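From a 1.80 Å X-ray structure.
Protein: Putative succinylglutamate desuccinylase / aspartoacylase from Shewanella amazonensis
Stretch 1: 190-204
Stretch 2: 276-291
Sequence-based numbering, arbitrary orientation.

Stretch 1, residues 190-204: AAQYFSIPYTLLIPN
Stretch 2 276-291: LPKPMKRYGCFLKNYR

Residues 198-202 and 283-286 of one chain form neighbouring parallel strands, their axes inclined by 25° and 4.6 Å apart at closest approach. Tyr 198 pairs with Tyr 283, Thr 199 with Gly 284, Leu 200 with Cys 285 and Leu 201 with Phe 286. The hydrogen-bond ladder alternates between the strands: Tyr 283 N to Pro 197 O (2.8 Å), Thr 199 N to Tyr 283 O (2.8 Å), Cys 285 N to Thr 199 O (3.0 Å), Leu 201 N to Cys 285 O (2.9 Å) and Leu 287 N to Leu 201 O (3.0 Å). At Gly 284 (phi/psi -146/170) the strands draw close, and CA lies 3.0 Å from Thr 199 O; an ideal CB there would sit a tight 3.3 Å from the same oxygen.

Tyr 198, Leu 200, Tyr 283 and Cys 285 share one face of the sheet. Both tyrosines adopt chi1 m with chi2 near -80°, which leaves their rings nearly parallel (22°) but slid apart, centroids 5.7 Å from each other; Tyr 198 CD1 instead packs on Tyr 283 CB at 3.8 Å. The mt rotamer of Leu 200 places CD2 3.7 Å from Cys 285 SG and CD1 over the face of the Tyr 290 ring, 3.6 Å from its centroid. Tyr 290 (chi1 t, chi2 39°) reaches this position after the 3-10 segment 287-289, where Asn 289 N bonds to Phe 286 O (2.8 Å). On the other face, Leu 201, also mt, lays CD1 over the ring of Phe 286 (chi1 m). Leu 287 (tp) extends CD2 to within 4.1 Å of Ile 202 CG2 and 4.0 Å of Pro 203 CD.

Before the strands, Arg 282 is the main polar link. With chi1 m, chi2 and chi3 t and chi4 92°, its extended chain carries the guanidinium to Phe 194 O, which accepts from NE (3.0 Å) and NH2 (2.8 Å) near the guanidinium plane. NH2 also donates to Lys 278 O (2.7 Å), tying the arginine back to its own loop, while Gln 192 O lies over one guanidinium face, 3.4 Å from CZ.

Selenomethionine Met 280 (chi1 p, chi2 t, chi3 m) points toward stretch 1, bringing SE 3.7 Å from Ser 195 CA and CE 3.7 Å from Pro 197 CB. Pro 277 CG meets Tyr 193 CD1 at 3.5 Å. Water 2 joins Tyr 193 O (2.9 Å), Ser 195 OG (2.7 Å) and Lys 278 N (2.9 Å); water 3 links Ile 196 O (2.8 Å), Thr 199 OG1 (2.6 Å) and Tyr 283 O (3.0 Å).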

# COMPACT_ATOMS: atom_id res chain seq x y z
N ALA C 190 -19.19 -30.30 18.04
CA ALA C 190 -19.01 -28.95 18.57
C ALA C 190 -19.94 -27.95 17.90
O ALA C 190 -20.38 -26.99 18.53
CB ALA C 190 -17.52 -28.49 18.46
N ALA C 191 -20.20 -28.14 16.61
CA ALA C 191 -21.04 -27.22 15.85
C ALA C 191 -22.45 -27.10 16.42
O ALA C 191 -23.06 -26.07 16.30
CB ALA C 191 -21.08 -27.63 14.35
N GLN C 192 -22.92 -28.15 17.08
CA GLN C 192 -24.26 -28.16 17.68
C GLN C 192 -24.42 -27.18 18.84
O GLN C 192 -25.54 -26.84 19.17
CB GLN C 192 -24.64 -29.57 18.16
CG GLN C 192 -24.69 -30.63 17.08
CD GLN C 192 -25.75 -30.37 16.03
OE1 GLN C 192 -26.88 -30.01 16.34
NE2 GLN C 192 -25.39 -30.56 14.77
N TYR C 193 -23.31 -26.68 19.41
CA TYR C 193 -23.35 -25.80 20.60
C TYR C 193 -23.22 -24.33 20.30
O TYR C 193 -23.81 -23.48 20.99
CB TYR C 193 -22.32 -26.29 21.63
CG TYR C 193 -22.60 -27.71 22.01
CD1 TYR C 193 -23.62 -28.05 22.91
CD2 TYR C 193 -21.92 -28.74 21.41
CE1 TYR C 193 -23.92 -29.36 23.20
CE2 TYR C 193 -22.20 -30.05 21.71
CZ TYR C 193 -23.20 -30.36 22.60
OH TYR C 193 -23.43 -31.71 22.86
N PHE C 194 -22.44 -23.99 19.27
CA PHE C 194 -22.30 -22.60 18.87
C PHE C 194 -23.57 -22.13 18.11
O PHE C 194 -24.41 -22.96 17.75
CB PHE C 194 -21.04 -22.41 18.00
CG PHE C 194 -19.76 -22.74 18.72
CD1 PHE C 194 -19.10 -21.79 19.49
CD2 PHE C 194 -19.20 -24.00 18.63
CE1 PHE C 194 -17.93 -22.11 20.16
CE2 PHE C 194 -18.01 -24.31 19.28
CZ PHE C 194 -17.38 -23.36 20.03
N SER C 195 -23.70 -20.82 17.94
CA SER C 195 -24.80 -20.16 17.23
C SER C 195 -24.33 -19.76 15.80
O SER C 195 -24.39 -18.59 15.39
CB SER C 195 -25.23 -18.93 18.01
OG SER C 195 -25.66 -19.34 19.31
N ILE C 196 -23.88 -20.79 15.08
CA ILE C 196 -23.30 -20.61 13.75
C ILE C 196 -23.99 -21.54 12.75
O ILE C 196 -23.88 -22.78 12.84
CB ILE C 196 -21.78 -20.84 13.82
CG1 ILE C 196 -21.16 -19.83 14.82
CG2 ILE C 196 -21.17 -20.65 12.40
CD1 ILE C 196 -19.66 -19.96 15.11
N PRO C 197 -24.67 -20.95 11.75
CA PRO C 197 -25.46 -21.73 10.79
C PRO C 197 -24.67 -22.62 9.84
O PRO C 197 -25.19 -23.62 9.38
CB PRO C 197 -26.26 -20.63 10.05
CG PRO C 197 -25.42 -19.40 10.11
CD PRO C 197 -24.70 -19.50 11.46
N TYR C 198 -23.41 -22.28 9.54
CA TYR C 198 -22.62 -23.03 8.54
C TYR C 198 -21.26 -23.44 9.04
O TYR C 198 -20.48 -22.60 9.52
CB TYR C 198 -22.52 -22.18 7.26
CG TYR C 198 -23.88 -22.00 6.59
CD1 TYR C 198 -24.45 -23.07 5.89
CD2 TYR C 198 -24.61 -20.85 6.72
CE1 TYR C 198 -25.71 -22.96 5.32
CE2 TYR C 198 -25.87 -20.73 6.11
CZ TYR C 198 -26.40 -21.80 5.43
OH TYR C 198 -27.64 -21.73 4.81
N THR C 199 -20.95 -24.72 8.93
CA THR C 199 -19.70 -25.26 9.44
C THR C 199 -18.92 -26.02 8.34
O THR C 199 -19.47 -26.82 7.61
CB THR C 199 -19.94 -26.21 10.64
OG1 THR C 199 -20.69 -25.52 11.73
CG2 THR C 199 -18.62 -26.80 11.13
N LEU C 200 -17.62 -25.75 8.28
CA LEU C 200 -16.68 -26.46 7.41
C LEU C 200 -15.98 -27.49 8.28
O LEU C 200 -15.35 -27.15 9.29
CB LEU C 200 -15.63 -25.50 6.82
CG LEU C 200 -16.19 -24.52 5.80
CD1 LEU C 200 -15.38 -23.29 5.56
CD2 LEU C 200 -16.45 -25.29 4.49
N LEU C 201 -16.15 -28.77 7.93
CA LEU C 201 -15.49 -29.89 8.61
C LEU C 201 -14.14 -30.12 7.95
O LEU C 201 -14.05 -30.39 6.73
CB LEU C 201 -16.38 -31.14 8.58
CG LEU C 201 -17.75 -31.04 9.27
CD1 LEU C 201 -18.63 -32.25 8.97
CD2 LEU C 201 -17.58 -30.85 10.78
N ILE C 202 -13.08 -30.02 8.75
CA ILE C 202 -11.72 -30.00 8.22
C ILE C 202 -10.90 -31.21 8.67
O ILE C 202 -11.08 -31.72 9.78
CB ILE C 202 -11.01 -28.61 8.52
CG1 ILE C 202 -10.61 -28.44 9.99
CG2 ILE C 202 -11.88 -27.41 8.06
CD1 ILE C 202 -9.76 -27.16 10.20
N PRO C 203 -10.00 -31.68 7.79
CA PRO C 203 -9.25 -32.89 8.04
C PRO C 203 -7.97 -32.69 8.84
O PRO C 203 -7.61 -31.56 9.18
CB PRO C 203 -8.87 -33.35 6.64
CG PRO C 203 -8.69 -32.08 5.89
CD PRO C 203 -9.69 -31.11 6.47
N ASN C 204 -7.31 -33.80 9.14
CA ASN C 204 -6.02 -33.77 9.83
C ASN C 204 -4.90 -33.37 8.84
O ASN C 204 -4.19 -34.22 8.29
CB ASN C 204 -5.70 -35.12 10.47
CG ASN C 204 -4.54 -35.04 11.42
OD1 ASN C 204 -3.97 -33.97 11.65
ND2 ASN C 204 -4.13 -36.20 11.96
N LEU C 276 -27.82 -23.94 27.32
CA LEU C 276 -28.20 -24.85 26.21
C LEU C 276 -28.06 -24.16 24.86
O LEU C 276 -28.23 -22.95 24.77
CB LEU C 276 -29.65 -25.37 26.37
CG LEU C 276 -29.94 -26.30 27.55
CD1 LEU C 276 -31.38 -26.79 27.48
CD2 LEU C 276 -28.98 -27.48 27.57
N PRO C 277 -27.76 -24.93 23.81
CA PRO C 277 -27.60 -24.31 22.49
C PRO C 277 -28.84 -23.62 21.97
O PRO C 277 -29.99 -24.08 22.24
CB PRO C 277 -27.29 -25.50 21.57
CG PRO C 277 -26.77 -26.52 22.46
CD PRO C 277 -27.57 -26.37 23.73
N LYS C 278 -28.61 -22.51 21.26
CA LYS C 278 -29.69 -21.78 20.62
C LYS C 278 -30.31 -22.69 19.59
O LYS C 278 -29.60 -23.36 18.84
CB LYS C 278 -29.15 -20.55 19.95
CG LYS C 278 -30.20 -19.71 19.26
CD LYS C 278 -29.54 -18.52 18.60
CE LYS C 278 -30.54 -17.63 17.85
NZ LYS C 278 -29.78 -16.72 16.97
N PRO C 279 -31.66 -22.80 19.58
CA PRO C 279 -32.24 -23.66 18.55
C PRO C 279 -32.17 -22.90 17.18
O PRO C 279 -32.45 -21.69 17.08
CB PRO C 279 -33.66 -23.94 19.06
CG PRO C 279 -33.97 -22.83 19.96
CD PRO C 279 -32.70 -22.19 20.44
N MSE C 280 -31.66 -23.62 16.17
CA MSE C 280 -31.47 -23.09 14.81
C MSE C 280 -31.01 -24.25 13.95
O MSE C 280 -30.49 -25.24 14.46
CB MSE C 280 -30.44 -21.95 14.77
CG MSE C 280 -29.08 -22.32 15.31
SE MSE C 280 -27.91 -20.83 15.32
CE MSE C 280 -27.46 -20.86 13.49
N LYS C 281 -31.22 -24.15 12.64
CA LYS C 281 -30.76 -25.21 11.72
C LYS C 281 -29.26 -24.99 11.56
O LYS C 281 -28.81 -23.84 11.51
CB LYS C 281 -31.43 -25.14 10.35
CG LYS C 281 -32.89 -25.53 10.33
CD LYS C 281 -33.07 -27.03 10.26
CE LYS C 281 -34.49 -27.37 9.85
NZ LYS C 281 -35.48 -26.56 10.64
N ARG C 282 -28.53 -26.09 11.54
CA ARG C 282 -27.08 -26.06 11.43
C ARG C 282 -26.66 -26.94 10.31
O ARG C 282 -26.94 -28.16 10.29
CB ARG C 282 -26.43 -26.49 12.74
CG ARG C 282 -26.58 -25.43 13.83
CD ARG C 282 -26.01 -25.95 15.17
NE ARG C 282 -26.05 -24.91 16.19
CZ ARG C 282 -27.07 -24.74 17.05
NH1 ARG C 282 -28.12 -25.54 17.00
NH2 ARG C 282 -27.06 -23.75 17.92
N TYR C 283 -25.90 -26.34 9.38
CA TYR C 283 -25.46 -27.06 8.20
C TYR C 283 -23.96 -27.17 8.14
O TYR C 283 -23.25 -26.39 8.77
CB TYR C 283 -25.95 -26.35 6.94
CG TYR C 283 -27.45 -26.26 6.89
CD1 TYR C 283 -28.23 -27.31 6.39
CD2 TYR C 283 -28.08 -25.16 7.36
CE1 TYR C 283 -29.61 -27.22 6.37
CE2 TYR C 283 -29.45 -25.06 7.34
CZ TYR C 283 -30.20 -26.08 6.83
OH TYR C 283 -31.56 -25.92 6.90
N GLY C 284 -23.48 -28.14 7.36
CA GLY C 284 -22.04 -28.33 7.18
C GLY C 284 -21.69 -28.82 5.80
O GLY C 284 -22.57 -29.08 4.97
N CYS C 285 -20.39 -28.81 5.53
CA CYS C 285 -19.85 -29.43 4.33
C CYS C 285 -18.40 -29.75 4.63
O CYS C 285 -17.80 -29.15 5.54
CB CYS C 285 -20.06 -28.59 3.07
SG CYS C 285 -18.80 -27.41 2.66
N PHE C 286 -17.86 -30.76 3.96
CA PHE C 286 -16.47 -31.08 4.12
C PHE C 286 -15.67 -30.01 3.35
O PHE C 286 -16.11 -29.54 2.30
CB PHE C 286 -16.17 -32.49 3.61
CG PHE C 286 -16.74 -33.53 4.50
CD1 PHE C 286 -16.07 -33.91 5.63
CD2 PHE C 286 -17.99 -34.06 4.26
CE1 PHE C 286 -16.60 -34.84 6.49
CE2 PHE C 286 -18.51 -35.00 5.12
CZ PHE C 286 -17.80 -35.39 6.24
N LEU C 287 -14.50 -29.70 3.87
CA LEU C 287 -13.68 -28.60 3.37
C LEU C 287 -13.41 -28.67 1.88
O LEU C 287 -13.39 -27.62 1.21
CB LEU C 287 -12.37 -28.54 4.12
CG LEU C 287 -11.41 -27.41 3.76
CD1 LEU C 287 -12.00 -26.03 4.10
CD2 LEU C 287 -10.05 -27.69 4.45
N LYS C 288 -13.22 -29.87 1.36
CA LYS C 288 -12.96 -30.06 -0.09
C LYS C 288 -14.10 -29.54 -0.98
O LYS C 288 -13.90 -29.24 -2.16
CB LYS C 288 -12.67 -31.53 -0.41
CG LYS C 288 -13.91 -32.42 -0.35
CD LYS C 288 -13.63 -33.89 -0.68
CE LYS C 288 -14.95 -34.68 -0.51
NZ LYS C 288 -14.82 -36.17 -0.58
N ASN C 289 -15.30 -29.43 -0.41
CA ASN C 289 -16.46 -28.93 -1.14
C ASN C 289 -16.73 -27.41 -1.00
O ASN C 289 -17.74 -26.89 -1.47
CB ASN C 289 -17.67 -29.77 -0.75
CG ASN C 289 -17.54 -31.19 -1.22
OD1 ASN C 289 -16.97 -31.43 -2.28
ND2 ASN C 289 -18.03 -32.15 -0.43
N TYR C 290 -15.79 -26.72 -0.36
CA TYR C 290 -15.82 -25.26 -0.19
C TYR C 290 -15.04 -24.69 -1.38
O TYR C 290 -13.83 -24.92 -1.50
CB TYR C 290 -15.19 -24.88 1.16
CG TYR C 290 -15.36 -23.44 1.62
CD1 TYR C 290 -16.54 -22.74 1.43
CD2 TYR C 290 -14.32 -22.79 2.31
CE1 TYR C 290 -16.68 -21.42 1.88
CE2 TYR C 290 -14.46 -21.50 2.80
CZ TYR C 290 -15.65 -20.81 2.59
OH TYR C 290 -15.82 -19.53 3.06
N ARG C 291 -15.76 -24.05 -2.28
CA ARG C 291 -15.25 -23.57 -3.57
C ARG C 291 -15.07 -22.06 -3.68
O ARG C 291 -15.87 -21.29 -3.15
CB ARG C 291 -16.26 -24.00 -4.65
CG ARG C 291 -16.64 -25.49 -4.61
CD ARG C 291 -15.46 -26.41 -4.70
NE ARG C 291 -14.68 -26.25 -5.93
CZ ARG C 291 -14.97 -26.81 -7.11
NH1 ARG C 291 -16.05 -27.57 -7.27
NH2 ARG C 291 -14.17 -26.59 -8.16
O HOH W 1 -28.74 -28.33 15.20
O HOH W 2 -25.90 -21.54 20.80
O HOH W 3 -23.27 -25.21 11.51